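Local structure of glucosamine--fructose-6-phosphate aminotransferase [isomerizing] (Francisella tularensis subsp. tularensis, 3TBF) at residues M70-W75 with G236-I241; I76-V82 with F177-A182; H229-R235 with H256-S262; H300-L306 with F320-I324. The protein probably converts fructose 6-phosphate to glucosamine 6-phosphate, this isomerase domain using ammonia that the full-length enzyme releases from glutamine. All coordinates share one frame; numbering follows the deposited sequence.

Contact 1 of 4, residues M70-W75 with G236-I241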
loop_
_atom_site.group_PDB
_atom_site.type_symbol
_atom_site.label_atom_id
_atom_site.label_comp_id
_atom_site.label_asym_id
_atom_site.label_seq_id
_atom_site.Cartn_x
_atom_site.Cartn_y
_atom_site.Cartn_z
HETATM N N MSE A 70 -5.555 5.760 -6.071
HETATM C CA MSE A 70 -5.305 6.086 -4.682
HETATM C C MSE A 70 -5.449 7.577 -4.396
HETATM O O MSE A 70 -5.947 7.981 -3.332
HETATM C CB MSE A 70 -3.879 5.652 -4.302
HETATM C CG MSE A 70 -3.783 4.194 -3.973
HETATM SE SE MSE A 70 -1.951 3.737 -3.364
HETATM C CE MSE A 70 -1.960 4.758 -1.656
ATOM N N THR A 71 -5.019 8.413 -5.340
ATOM C CA THR A 71 -5.140 9.844 -5.116
ATOM C C THR A 71 -6.628 10.149 -5.079
ATOM O O THR A 71 -7.139 10.817 -4.193
ATOM C CB THR A 71 -4.462 10.613 -6.225
ATOM O OG1 THR A 71 -3.124 10.126 -6.415
ATOM C CG2 THR A 71 -4.411 12.050 -5.909
ATOM N N ALA A 72 -7.340 9.613 -6.038
ATOM C CA ALA A 72 -8.749 9.955 -6.240
ATOM C C ALA A 72 -9.638 9.543 -5.072
ATOM O O ALA A 72 -10.726 10.076 -4.872
ATOM C CB ALA A 72 -9.266 9.234 -7.529
ATOM N N LYS A 73 -9.227 8.520 -4.343
ATOM C CA LYS A 73 -10.052 8.047 -3.251
ATOM C C LYS A 73 -10.211 9.188 -2.234
ATOM O O LYS A 73 -11.279 9.362 -1.666
ATOM C CB LYS A 73 -9.447 6.787 -2.642
ATOM C CG LYS A 73 -9.799 6.556 -1.178
ATOM C CD LYS A 73 -9.237 5.258 -0.620
ATOM C CE LYS A 73 -9.935 4.933 0.713
ATOM N NZ LYS A 73 -9.887 3.537 1.052
ATOM N N TYR A 74 -9.170 9.975 -2.022
ATOM C CA TYR A 74 -9.242 11.041 -1.030
ATOM C C TYR A 74 -10.352 11.992 -1.484
ATOM O O TYR A 74 -11.191 12.410 -0.667
ATOM C CB TYR A 74 -7.910 11.775 -0.904
ATOM C CG TYR A 74 -6.860 11.017 -0.136
ATOM C CD1 TYR A 74 -6.152 9.990 -0.723
ATOM C CD2 TYR A 74 -6.534 11.349 1.177
ATOM C CE1 TYR A 74 -5.146 9.251 -0.012
ATOM C CE2 TYR A 74 -5.536 10.638 1.892
ATOM C CZ TYR A 74 -4.850 9.582 1.284
ATOM O OH TYR A 74 -3.867 8.857 1.973
ATOM N N TRP A 75 -10.372 12.307 -2.788
ATOM C CA TRP A 75 -11.309 13.303 -3.362
ATOM C C TRP A 75 -12.731 12.739 -3.299
ATOM O O TRP A 75 -13.651 13.438 -2.913
ATOM C CB TRP A 75 -11.001 13.580 -4.842
ATOM C CG TRP A 75 -9.766 14.283 -5.126
ATOM C CD1 TRP A 75 -9.145 15.196 -4.330
ATOM C CD2 TRP A 75 -9.012 14.231 -6.347
ATOM N NE1 TRP A 75 -8.032 15.703 -4.973
ATOM C CE2 TRP A 75 -7.940 15.141 -6.219
ATOM C CE3 TRP A 75 -9.141 13.513 -7.523
ATOM C CZ2 TRP A 75 -6.988 15.342 -7.224
ATOM C CZ3 TRP A 75 -8.185 13.717 -8.546
ATOM C CH2 TRP A 75 -7.122 14.634 -8.377
ATOM N N GLY A 236 -1.433 12.314 3.095
ATOM C CA GLY A 236 -2.763 12.599 2.532
ATOM C C GLY A 236 -2.792 12.322 1.037
ATOM O O GLY A 236 -2.188 11.347 0.546
ATOM N N LEU A 237 -3.485 13.190 0.305
ATOM C CA LEU A 237 -3.462 13.184 -1.138
ATOM C C LEU A 237 -2.054 13.043 -1.733
ATOM O O LEU A 237 -1.926 12.528 -2.815
ATOM C CB LEU A 237 -3.976 14.525 -1.636
ATOM C CG LEU A 237 -5.460 14.664 -1.907
ATOM C CD1 LEU A 237 -5.938 16.195 -1.944
ATOM C CD2 LEU A 237 -5.678 13.931 -3.217
ATOM N N TYR A 238 -1.015 13.535 -1.055
ATOM C CA TYR A 238 0.321 13.669 -1.666
ATOM C C TYR A 238 1.170 12.436 -1.419
ATOM O O TYR A 238 2.290 12.314 -1.954
ATOM C CB TYR A 238 1.007 14.962 -1.168
ATOM C CG TYR A 238 0.066 16.112 -1.382
ATOM C CD1 TYR A 238 -0.002 16.726 -2.607
ATOM C CD2 TYR A 238 -0.834 16.511 -0.404
ATOM C CE1 TYR A 238 -0.951 17.723 -2.868
ATOM C CE2 TYR A 238 -1.775 17.524 -0.638
ATOM C CZ TYR A 238 -1.830 18.108 -1.882
ATOM O OH TYR A 238 -2.748 19.086 -2.162
ATOM N N TYR A 239 0.640 11.512 -0.607
ATOM C CA TYR A 239 1.297 10.251 -0.410
ATOM C C TYR A 239 1.329 9.508 -1.732
ATOM O O TYR A 239 2.418 9.207 -2.225
ATOM C CB TYR A 239 0.738 9.436 0.801
ATOM C CG TYR A 239 1.186 7.982 0.863
ATOM C CD1 TYR A 239 2.513 7.634 0.660
ATOM C CD2 TYR A 239 0.273 6.956 1.109
ATOM C CE1 TYR A 239 2.942 6.277 0.677
ATOM C CE2 TYR A 239 0.685 5.595 1.130
ATOM C CZ TYR A 239 2.022 5.272 0.909
ATOM O OH TYR A 239 2.430 3.951 0.942
ATOM N N PRO A 240 0.163 9.277 -2.363
ATOM C CA PRO A 240 0.198 8.632 -3.674
ATOM C C PRO A 240 0.986 9.420 -4.702
ATOM O O PRO A 240 1.511 8.848 -5.669
ATOM C CB PRO A 240 -1.268 8.546 -4.080
ATOM C CG PRO A 240 -2.099 8.766 -2.872
ATOM C CD PRO A 240 -1.205 9.433 -1.822
ATOM N N ILE A 241 1.027 10.744 -4.577
ATOM C CA ILE A 241 1.829 11.526 -5.504
ATOM C C ILE A 241 3.318 11.203 -5.276
ATOM O O ILE A 241 4.081 11.073 -6.242
ATOM C CB ILE A 241 1.537 13.027 -5.343
ATOM C CG1 ILE A 241 0.083 13.332 -5.779
ATOM C CG2 ILE A 241 2.580 13.958 -6.082
ATOM C CD1 ILE A 241 -0.299 12.812 -7.083
#

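Contact 2 of 4, residues I76-V82 with F177-A182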
loop_
_atom_site.group_PDB
_atom_site.type_symbol
_atom_site.label_atom_id
_atom_site.label_comp_id
_atom_site.label_asym_id
_atom_site.label_seq_id
_atom_site.Cartn_x
_atom_site.Cartn_y
_atom_site.Cartn_z
ATOM N N ILE A 76 -12.881 11.481 -3.681
ATOM C CA ILE A 76 -14.195 10.867 -3.749
ATOM C C ILE A 76 -14.891 10.791 -2.408
ATOM O O ILE A 76 -16.060 11.111 -2.289
ATOM C CB ILE A 76 -14.170 9.480 -4.348
ATOM C CG1 ILE A 76 -13.817 9.558 -5.832
ATOM C CG2 ILE A 76 -15.542 8.864 -4.190
ATOM C CD1 ILE A 76 -13.412 8.289 -6.452
ATOM N N GLU A 77 -14.166 10.339 -1.406
ATOM C CA GLU A 77 -14.691 10.278 -0.067
ATOM C C GLU A 77 -14.990 11.649 0.510
ATOM O O GLU A 77 -16.050 11.855 1.061
ATOM C CB GLU A 77 -13.725 9.468 0.806
ATOM C CG GLU A 77 -13.711 7.995 0.365
ATOM C CD GLU A 77 -13.591 6.955 1.504
ATOM O OE1 GLU A 77 -13.310 7.357 2.679
ATOM O OE2 GLU A 77 -13.794 5.738 1.172
ATOM N N LYS A 78 -14.083 12.588 0.328
ATOM C CA LYS A 78 -14.210 13.893 0.917
ATOM C C LYS A 78 -15.273 14.762 0.250
ATOM O O LYS A 78 -16.038 15.401 0.955
ATOM C CB LYS A 78 -12.861 14.640 0.833
ATOM C CG LYS A 78 -12.915 16.086 1.290
ATOM C CD LYS A 78 -11.499 16.682 1.525
ATOM C CE LYS A 78 -11.618 18.137 1.937
ATOM N NZ LYS A 78 -10.292 18.773 2.155
ATOM N N TYR A 79 -15.285 14.815 -1.091
ATOM C CA TYR A 79 -16.170 15.687 -1.840
ATOM C C TYR A 79 -17.447 15.040 -2.305
ATOM O O TYR A 79 -18.487 15.626 -2.159
ATOM C CB TYR A 79 -15.442 16.275 -3.051
ATOM C CG TYR A 79 -14.369 17.241 -2.680
ATOM C CD1 TYR A 79 -14.664 18.558 -2.338
ATOM C CD2 TYR A 79 -13.054 16.856 -2.628
ATOM C CE1 TYR A 79 -13.654 19.477 -1.968
ATOM C CE2 TYR A 79 -12.046 17.748 -2.257
ATOM C CZ TYR A 79 -12.350 19.054 -1.938
ATOM O OH TYR A 79 -11.333 19.898 -1.607
ATOM N N ALA A 80 -17.395 13.864 -2.894
ATOM C CA ALA A 80 -18.625 13.135 -3.274
ATOM C C ALA A 80 -19.274 12.366 -2.136
ATOM O O ALA A 80 -20.411 11.935 -2.263
ATOM C CB ALA A 80 -18.357 12.208 -4.398
ATOM N N LYS A 81 -18.532 12.130 -1.058
ATOM C CA LYS A 81 -18.989 11.333 0.058
ATOM C C LYS A 81 -19.498 9.943 -0.303
ATOM O O LYS A 81 -20.430 9.431 0.311
ATOM C CB LYS A 81 -20.061 12.082 0.819
ATOM C CG LYS A 81 -19.686 13.507 1.056
ATOM C CD LYS A 81 -19.733 13.907 2.477
ATOM C CE LYS A 81 -18.728 15.035 2.709
ATOM N NZ LYS A 81 -17.525 14.679 3.602
ATOM N N VAL A 82 -18.865 9.312 -1.275
ATOM C CA VAL A 82 -19.143 7.936 -1.579
ATOM C C VAL A 82 -17.953 7.110 -1.107
ATOM O O VAL A 82 -16.827 7.485 -1.324
ATOM C CB VAL A 82 -19.389 7.760 -3.056
ATOM C CG1 VAL A 82 -19.773 6.317 -3.398
ATOM C CG2 VAL A 82 -20.505 8.701 -3.449
ATOM N N PHE A 177 -15.060 13.306 -12.617
ATOM C CA PHE A 177 -15.919 12.258 -12.078
ATOM C C PHE A 177 -16.340 12.521 -10.612
ATOM O O PHE A 177 -17.506 12.385 -10.264
ATOM C CB PHE A 177 -15.194 10.897 -12.202
ATOM C CG PHE A 177 -15.876 9.777 -11.491
ATOM C CD1 PHE A 177 -17.080 9.320 -11.935
ATOM C CD2 PHE A 177 -15.302 9.180 -10.397
ATOM C CE1 PHE A 177 -17.732 8.283 -11.293
ATOM C CE2 PHE A 177 -15.947 8.141 -9.748
ATOM C CZ PHE A 177 -17.166 7.691 -10.215
ATOM N N THR A 178 -15.406 12.916 -9.760
ATOM C CA THR A 178 -15.772 13.256 -8.390
ATOM C C THR A 178 -16.852 14.302 -8.385
ATOM O O THR A 178 -17.823 14.142 -7.659
ATOM C CB THR A 178 -14.587 13.766 -7.583
ATOM O OG1 THR A 178 -13.671 12.698 -7.409
ATOM C CG2 THR A 178 -14.987 14.222 -6.232
ATOM N N LEU A 179 -16.712 15.359 -9.193
ATOM C CA LEU A 179 -17.705 16.448 -9.150
ATOM C C LEU A 179 -19.049 16.039 -9.790
ATOM O O LEU A 179 -20.127 16.395 -9.296
ATOM C CB LEU A 179 -17.157 17.726 -9.761
ATOM C CG LEU A 179 -15.876 18.272 -9.111
ATOM C CD1 LEU A 179 -15.278 19.467 -9.905
ATOM C CD2 LEU A 179 -16.095 18.724 -7.707
ATOM N N VAL A 180 -19.016 15.271 -10.850
ATOM C CA VAL A 180 -20.238 14.719 -11.395
ATOM C C VAL A 180 -21.035 13.893 -10.397
ATOM O O VAL A 180 -22.211 14.051 -10.263
ATOM C CB VAL A 180 -19.937 13.825 -12.610
ATOM C CG1 VAL A 180 -21.199 12.960 -12.986
ATOM C CG2 VAL A 180 -19.422 14.713 -13.831
ATOM N N ILE A 181 -20.354 13.027 -9.659
ATOM C CA ILE A 181 -20.985 12.201 -8.634
ATOM C C ILE A 181 -21.457 13.064 -7.497
ATOM O O ILE A 181 -22.546 12.876 -6.984
ATOM C CB ILE A 181 -20.000 11.119 -8.089
ATOM C CG1 ILE A 181 -19.634 10.183 -9.212
ATOM C CG2 ILE A 181 -20.646 10.263 -6.968
ATOM C CD1 ILE A 181 -20.882 9.551 -9.927
ATOM N N ALA A 182 -20.632 14.012 -7.107
ATOM C CA ALA A 182 -20.967 14.876 -6.004
ATOM C C ALA A 182 -22.270 15.580 -6.272
ATOM O O ALA A 182 -23.103 15.714 -5.377
ATOM C CB ALA A 182 -19.884 15.903 -5.751
#

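Contact 3 of 4, residues H229-R235 with H256-S262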
loop_
_atom_site.group_PDB
_atom_site.type_symbol
_atom_site.label_atom_id
_atom_site.label_comp_id
_atom_site.label_asym_id
_atom_site.label_seq_id
_atom_site.Cartn_x
_atom_site.Cartn_y
_atom_site.Cartn_z
ATOM N N HIS A 229 19.838 5.050 -3.613
ATOM C CA HIS A 229 18.581 5.066 -2.908
ATOM C C HIS A 229 18.042 6.465 -2.946
ATOM O O HIS A 229 18.791 7.436 -3.091
ATOM C CB HIS A 229 18.738 4.683 -1.406
ATOM C CG HIS A 229 19.601 3.470 -1.141
ATOM N ND1 HIS A 229 19.084 2.207 -0.951
ATOM C CD2 HIS A 229 20.942 3.354 -0.973
ATOM C CE1 HIS A 229 20.070 1.355 -0.722
ATOM N NE2 HIS A 229 21.207 2.033 -0.705
ATOM N N THR A 230 16.734 6.548 -2.810
ATOM C CA THR A 230 16.055 7.758 -2.496
ATOM C C THR A 230 14.749 7.438 -1.774
ATOM O O THR A 230 14.037 6.476 -2.092
ATOM C CB THR A 230 15.676 8.544 -3.774
ATOM O OG1 THR A 230 16.869 8.910 -4.508
ATOM C CG2 THR A 230 14.854 9.789 -3.400
ATOM N N ILE A 231 14.412 8.313 -0.844
ATOM C CA ILE A 231 13.142 8.279 -0.203
ATOM C C ILE A 231 12.230 9.439 -0.585
ATOM O O ILE A 231 12.647 10.601 -0.589
ATOM C CB ILE A 231 13.357 8.328 1.268
ATOM C CG1 ILE A 231 14.229 7.123 1.654
ATOM C CG2 ILE A 231 12.003 8.392 1.998
ATOM C CD1 ILE A 231 13.917 6.577 2.976
ATOM N N PHE A 232 10.981 9.102 -0.909
ATOM C CA PHE A 232 9.959 10.071 -1.246
ATOM C C PHE A 232 8.963 10.113 -0.085
ATOM O O PHE A 232 8.642 9.071 0.503
ATOM C CB PHE A 232 9.236 9.704 -2.524
ATOM C CG PHE A 232 9.994 10.026 -3.765
ATOM C CD1 PHE A 232 11.121 9.318 -4.116
ATOM C CD2 PHE A 232 9.555 11.006 -4.622
ATOM C CE1 PHE A 232 11.823 9.597 -5.292
ATOM C CE2 PHE A 232 10.279 11.316 -5.792
ATOM C CZ PHE A 232 11.418 10.629 -6.113
ATOM N N LEU A 233 8.486 11.314 0.228
ATOM C CA LEU A 233 7.586 11.541 1.340
ATOM C C LEU A 233 6.378 12.397 0.973
ATOM O O LEU A 233 6.505 13.389 0.266
ATOM C CB LEU A 233 8.325 12.268 2.487
ATOM C CG LEU A 233 9.447 11.522 3.195
ATOM C CD1 LEU A 233 9.974 12.403 4.331
ATOM C CD2 LEU A 233 9.024 10.146 3.709
ATOM N N GLY A 234 5.218 12.027 1.492
ATOM C CA GLY A 234 4.014 12.836 1.336
ATOM C C GLY A 234 2.963 12.325 2.299
ATOM O O GLY A 234 3.054 11.204 2.771
ATOM N N ARG A 235 1.958 13.143 2.560
ATOM C CA ARG A 235 0.890 12.830 3.468
ATOM C C ARG A 235 -0.413 13.084 2.773
ATOM O O ARG A 235 -0.543 14.055 2.031
ATOM C CB ARG A 235 0.944 13.789 4.644
ATOM C CG ARG A 235 1.581 13.219 5.903
ATOM C CD ARG A 235 1.289 14.136 7.074
ATOM N NE ARG A 235 1.864 13.663 8.317
ATOM C CZ ARG A 235 1.233 12.915 9.216
ATOM N NH1 ARG A 235 -0.032 12.518 9.044
ATOM N NH2 ARG A 235 1.892 12.555 10.300
ATOM N N HIS A 256 16.973 2.887 -6.363
ATOM C CA HIS A 256 16.009 2.264 -5.476
ATOM C C HIS A 256 15.225 3.339 -4.737
ATOM O O HIS A 256 15.535 3.686 -3.594
ATOM C CB HIS A 256 16.676 1.295 -4.485
ATOM C CG HIS A 256 15.706 0.398 -3.767
ATOM N ND1 HIS A 256 16.105 -0.533 -2.837
ATOM C CD2 HIS A 256 14.358 0.290 -3.849
ATOM C CE1 HIS A 256 15.043 -1.175 -2.384
ATOM N NE2 HIS A 256 13.971 -0.678 -2.959
ATOM N N ALA A 257 14.170 3.823 -5.370
ATOM C CA ALA A 257 13.393 4.900 -4.826
ATOM C C ALA A 257 12.224 4.261 -4.175
ATOM O O ALA A 257 11.646 3.376 -4.753
ATOM C CB ALA A 257 12.920 5.811 -5.939
ATOM N N GLU A 258 11.874 4.714 -2.975
ATOM C CA GLU A 258 10.712 4.251 -2.283
ATOM C C GLU A 258 9.982 5.378 -1.563
ATOM O O GLU A 258 10.618 6.285 -0.947
ATOM C CB GLU A 258 11.145 3.218 -1.244
ATOM C CG GLU A 258 9.944 2.459 -0.687
ATOM C CD GLU A 258 10.321 1.449 0.371
ATOM O OE1 GLU A 258 11.522 1.469 0.744
ATOM O OE2 GLU A 258 9.426 0.686 0.838
ATOM N N ALA A 259 8.649 5.286 -1.587
ATOM C CA ALA A 259 7.772 6.275 -0.961
ATOM C C ALA A 259 7.191 5.788 0.343
ATOM O O ALA A 259 6.775 4.636 0.450
ATOM C CB ALA A 259 6.651 6.675 -1.887
ATOM N N TYR A 260 7.122 6.698 1.303
ATOM C CA TYR A 260 6.508 6.428 2.614
ATOM C C TYR A 260 5.530 7.546 2.942
ATOM O O TYR A 260 5.796 8.700 2.598
ATOM C CB TYR A 260 7.576 6.372 3.674
ATOM C CG TYR A 260 8.517 5.169 3.565
ATOM C CD1 TYR A 260 8.219 3.955 4.202
ATOM C CD2 TYR A 260 9.734 5.275 2.891
ATOM C CE1 TYR A 260 9.086 2.885 4.124
ATOM C CE2 TYR A 260 10.589 4.226 2.787
ATOM C CZ TYR A 260 10.285 3.025 3.416
ATOM O OH TYR A 260 11.203 1.975 3.328
ATOM N N PRO A 261 4.375 7.210 3.549
ATOM C CA PRO A 261 3.518 8.277 4.082
ATOM C C PRO A 261 4.305 8.914 5.193
ATOM O O PRO A 261 4.873 8.184 6.001
ATOM C CB PRO A 261 2.300 7.534 4.666
ATOM C CG PRO A 261 2.567 6.074 4.554
ATOM C CD PRO A 261 3.968 5.869 4.031
ATOM N N SER A 262 4.385 10.236 5.223
ATOM C CA SER A 262 5.279 10.904 6.174
ATOM C C SER A 262 5.042 10.559 7.651
ATOM O O SER A 262 5.976 10.584 8.450
ATOM C CB SER A 262 5.193 12.401 5.978
ATOM O OG SER A 262 5.231 12.693 4.587
#

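Contact 4 of 4, residues H300-L306 with F320-I324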
loop_
_atom_site.group_PDB
_atom_site.type_symbol
_atom_site.label_atom_id
_atom_site.label_comp_id
_atom_site.label_asym_id
_atom_site.label_seq_id
_atom_site.Cartn_x
_atom_site.Cartn_y
_atom_site.Cartn_z
ATOM N N HIS A 300 15.407 15.157 9.041
ATOM C CA HIS A 300 16.552 16.059 9.046
ATOM C C HIS A 300 17.494 15.725 10.184
ATOM O O HIS A 300 18.707 15.687 10.028
ATOM C CB HIS A 300 16.128 17.507 9.214
ATOM C CG HIS A 300 17.272 18.467 9.047
ATOM N ND1 HIS A 300 17.791 19.209 10.092
ATOM C CD2 HIS A 300 18.041 18.741 7.965
ATOM C CE1 HIS A 300 18.799 19.934 9.641
ATOM N NE2 HIS A 300 18.977 19.662 8.359
ATOM N N ALA A 301 16.908 15.425 11.325
ATOM C CA ALA A 301 17.689 14.975 12.472
ATOM C C ALA A 301 18.652 13.816 12.161
ATOM O O ALA A 301 19.664 13.696 12.859
ATOM C CB ALA A 301 16.777 14.636 13.645
ATOM N N ARG A 302 18.394 12.994 11.125
ATOM C CA ARG A 302 19.319 11.871 10.820
ATOM C C ARG A 302 20.339 12.164 9.713
ATOM O O ARG A 302 21.041 11.267 9.255
ATOM C CB ARG A 302 18.565 10.570 10.488
ATOM C CG ARG A 302 17.483 10.147 11.474
ATOM C CD ARG A 302 18.062 9.292 12.552
ATOM N NE ARG A 302 17.063 8.846 13.531
ATOM C CZ ARG A 302 16.624 7.591 13.672
ATOM N NH1 ARG A 302 17.066 6.603 12.888
ATOM N NH2 ARG A 302 15.726 7.313 14.619
ATOM N N GLY A 303 20.431 13.406 9.275
ATOM C CA GLY A 303 21.348 13.750 8.178
ATOM C C GLY A 303 20.835 13.515 6.762
ATOM O O GLY A 303 21.611 13.547 5.789
ATOM N N GLY A 304 19.532 13.296 6.619
ATOM C CA GLY A 304 18.934 13.179 5.284
ATOM C C GLY A 304 19.129 14.448 4.496
ATOM O O GLY A 304 19.077 15.547 5.052
ATOM N N LYS A 305 19.377 14.305 3.202
ATOM C CA LYS A 305 19.468 15.452 2.322
ATOM C C LYS A 305 18.066 15.789 1.740
ATOM O O LYS A 305 17.565 15.120 0.828
ATOM C CB LYS A 305 20.508 15.193 1.241
ATOM C CG LYS A 305 20.739 16.358 0.279
ATOM C CD LYS A 305 20.957 17.679 1.021
ATOM C CE LYS A 305 22.073 18.528 0.391
ATOM N NZ LYS A 305 21.665 19.051 -0.931
ATOM N N LEU A 306 17.457 16.837 2.296
ATOM C CA LEU A 306 16.090 17.216 2.016
ATOM C C LEU A 306 16.057 18.033 0.732
ATOM O O LEU A 306 16.787 19.043 0.610
ATOM C CB LEU A 306 15.485 18.067 3.159
ATOM C CG LEU A 306 14.820 17.387 4.374
ATOM C CD1 LEU A 306 15.654 16.191 4.833
ATOM C CD2 LEU A 306 14.585 18.358 5.569
ATOM N N PHE A 320 15.112 24.372 6.745
ATOM C CA PHE A 320 16.067 23.302 7.078
ATOM C C PHE A 320 17.466 23.612 6.583
ATOM O O PHE A 320 17.672 23.787 5.383
ATOM C CB PHE A 320 15.586 21.957 6.509
ATOM C CG PHE A 320 14.249 21.550 7.031
ATOM C CD1 PHE A 320 14.147 20.869 8.205
ATOM C CD2 PHE A 320 13.084 21.918 6.372
ATOM C CE1 PHE A 320 12.912 20.510 8.714
ATOM C CE2 PHE A 320 11.833 21.568 6.888
ATOM C CZ PHE A 320 11.758 20.866 8.066
ATOM N N ASP A 321 18.418 23.689 7.515
ATOM C CA ASP A 321 19.815 23.964 7.186
ATOM C C ASP A 321 20.219 23.003 6.077
ATOM O O ASP A 321 19.874 21.811 6.129
ATOM C CB ASP A 321 20.727 23.798 8.432
ATOM C CG ASP A 321 22.177 24.376 8.223
ATOM O OD1 ASP A 321 22.517 25.417 8.864
ATOM O OD2 ASP A 321 22.974 23.787 7.428
ATOM N N ASN A 322 20.874 23.528 5.044
ATOM C CA ASN A 322 21.480 22.688 4.002
ATOM C C ASN A 322 20.516 21.810 3.124
ATOM O O ASN A 322 20.970 20.909 2.399
ATOM C CB ASN A 322 22.563 21.799 4.641
ATOM C CG ASN A 322 23.483 21.142 3.604
ATOM O OD1 ASN A 322 23.456 19.913 3.409
ATOM N ND2 ASN A 322 24.303 21.958 2.940
ATOM N N SER A 323 19.207 22.083 3.171
ATOM C CA SER A 323 18.253 21.513 2.214
ATOM C C SER A 323 18.208 22.303 0.905
ATOM O O SER A 323 18.774 23.374 0.798
ATOM C CB SER A 323 16.857 21.494 2.825
ATOM O OG SER A 323 16.369 22.815 3.018
ATOM N N ILE A 324 17.541 21.736 -0.095
ATOM C CA ILE A 324 17.237 22.415 -1.364
ATOM C C ILE A 324 15.739 22.624 -1.462
ATOM O O ILE A 324 14.969 21.697 -1.314
ATOM C CB ILE A 324 17.667 21.589 -2.580
ATOM C CG1 ILE A 324 19.146 21.243 -2.498
ATOM C CG2 ILE A 324 17.434 22.369 -3.856
ATOM C CD1 ILE A 324 19.610 20.365 -3.657
#

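Contact 1 of 4, residues M70-W75 with G236-I241
With CG of Y74 beside its backbone N and anti to the carbonyl carbon (chi1 -76°), the phenol ring reaches out over the G236-L237 peptide, while CG2 of T71, turned anti to its own nitrogen, meets the L237 side chain. The contact joins two SIS domains: helix 63-80 of the first packs on the loop and helix start that follow strand 229-234 of the second. One face of the Y74 ring rests on this peptide, with G236 C 3.3 Å from Y74 CE2 and L237 N also over that face toward the rim. Beyond the ring, Y74 OH and G236 N both bond to E91 of the second subunit, so the same carboxylate ties the two sides together. L237 CD2 touches both T71 CG2, at 3.5 Å, and W75 NE1, at 3.4 Å; the indole N-H is used by D333 O. P240 packs on T71 and on M70 CB. Its CB is 3.4 Å from T71 OG1, a van der Waals contact; the hydroxyl itself hydrogen-bonds to N67 O of its own helix. No hydrogen bond crosses between the segments. The selenomethionine M70, bent at its last torsion, sets CE 3.9 Å from Y239 CE2.

Contact 2 of 4, residues I76-V82 with F177-A182
I76 and T178, then A80 and A182, mark where the backbones draw together, the second pair with CA atoms only 4.0 Å apart. Both segments are helical and belong to the first SIS domain, an alpha-beta fold with a parallel sheet, and the axes of 76-80 and 177-182 run in the same general sense, 43° apart with a closest approach of 9.1 Å. The last turn of helix 63-80 widens to a pi-type turn, and K81, with positive phi, ends it. Small residues allow the close approach: A80 CB faces the carbonyl oxygen of T178, 3.8 Å from that O, and A182 CB lies 3.9 Å from A80 CA. T178 divides its two branches between neighbours. With chi1 at -67°, OG1 faces I76 CG1 while bonding to L174 O in its own helix, and CG2 touches Y79 CB. The Y79 ring itself leads away from this interface; its hydroxyl bonds to D333, whose carboxylate also forms a salt bridge with K78. On the side toward strand 56-61, where I57 touches I76, V82 and F177, the side chains that meet are I76, V82, F177 and I181, in apolar contact. There I76 CD1 approaches the edge of the F177 ring near its plane, and I181 sends its CG2 branch to A80 CB and to V82 CG2, 3.9 Å from the latter.

Contact 3 of 4, residues H229-R235 with H256-S262
T230 and F232 carry the backbone pairing with strand 256-261, each using both its N-H and its carbonyl. T230 N bonds to H256 O and T230 O receives E258 N; F232 N then reaches E258 O at 2.8 Å, and F232 O takes Y260 N. S262 N to G234 O, 3.0 Å, extends the pairing one residue beyond strand 256-261. Alpha-hydrogen contacts fill the intervals, as between I231 CA and E258 O. This is the parallel pair of a beta-alpha-beta crossover, helix 238-253 linking its strands within the second SIS sheet. Apolar packing divides between the faces. Toward helix 238-253, F232 CE1 lies 4.0 Å from A257 CB, and its CB meets that of A259. On the I231 face, I231 CG2 comes to the edge of the Y260 ring, 4.0 Å from CD2, and L233 CD2 touches Y260 CB. Past the strands, S262 CB packs 3.7 Å from R235 CG. Polar ends join the subunits: H229 ND1 bonds to H256 ND1 of the second subunit, while E258 OE1 accepts from H256 NE2 there.

Contact 4 of 4, residues H300-L306 with F320-I324
A surface contact of the second SIS domain, this one fastens the type II turn F320-S323 to the end of helix 289-301 and the start of strand 305-311. L306 CD2 supplies a CH-pi contact, lying over one face of the F320 ring 3.8 Å from its centroid. H300 extends with CG anti to its backbone nitrogen (chi1 -173°), which carries NE2 to the turn carbonyl D321 O, 3.2 Å away; the acceptor stands 29° out of the imidazole plane, and the bond is bent. Within the turn, F320 O is held by both N and OG of S323. I324 N bonds to L306 O at 2.9 Å, starting the pairing of the edge strand. K305 folds its aliphatic chain across the turn, CE 3.3 Å from N322 O, and its ammonium makes a cation-pi contact with Y223. F320 also packs on L293, L296 and Q297 of helix 289-301, so the turn bridges that helix and strand 305-311, just ahead of strand 324-328, the outermost strand on this side of the sheet.

Two SIS domains set the plan: contact 2 packs helices within the first, contacts 3 and 4 lie in the second, and contact 1 joins the two. Contacts 1 and 2 share helix 63-80 and touch where W75 O meets T178 CG2 at 3.7 Å. Contact 1 also touches contact 3, Y239 CE1 lying 3.3 Å from P261 N, since helix 238-253 links the strands of contact 3. Contacts 3 and 4 reach the same sheet, with centres 15 Å apart and nearest atoms about 7 Å apart. Contacts 2 and 4 are the farthest apart, their centres 38 Å from each other. Contacts 1, 2 and 3 all touch the second subunit, with E91 there reached by both Y74 and P261.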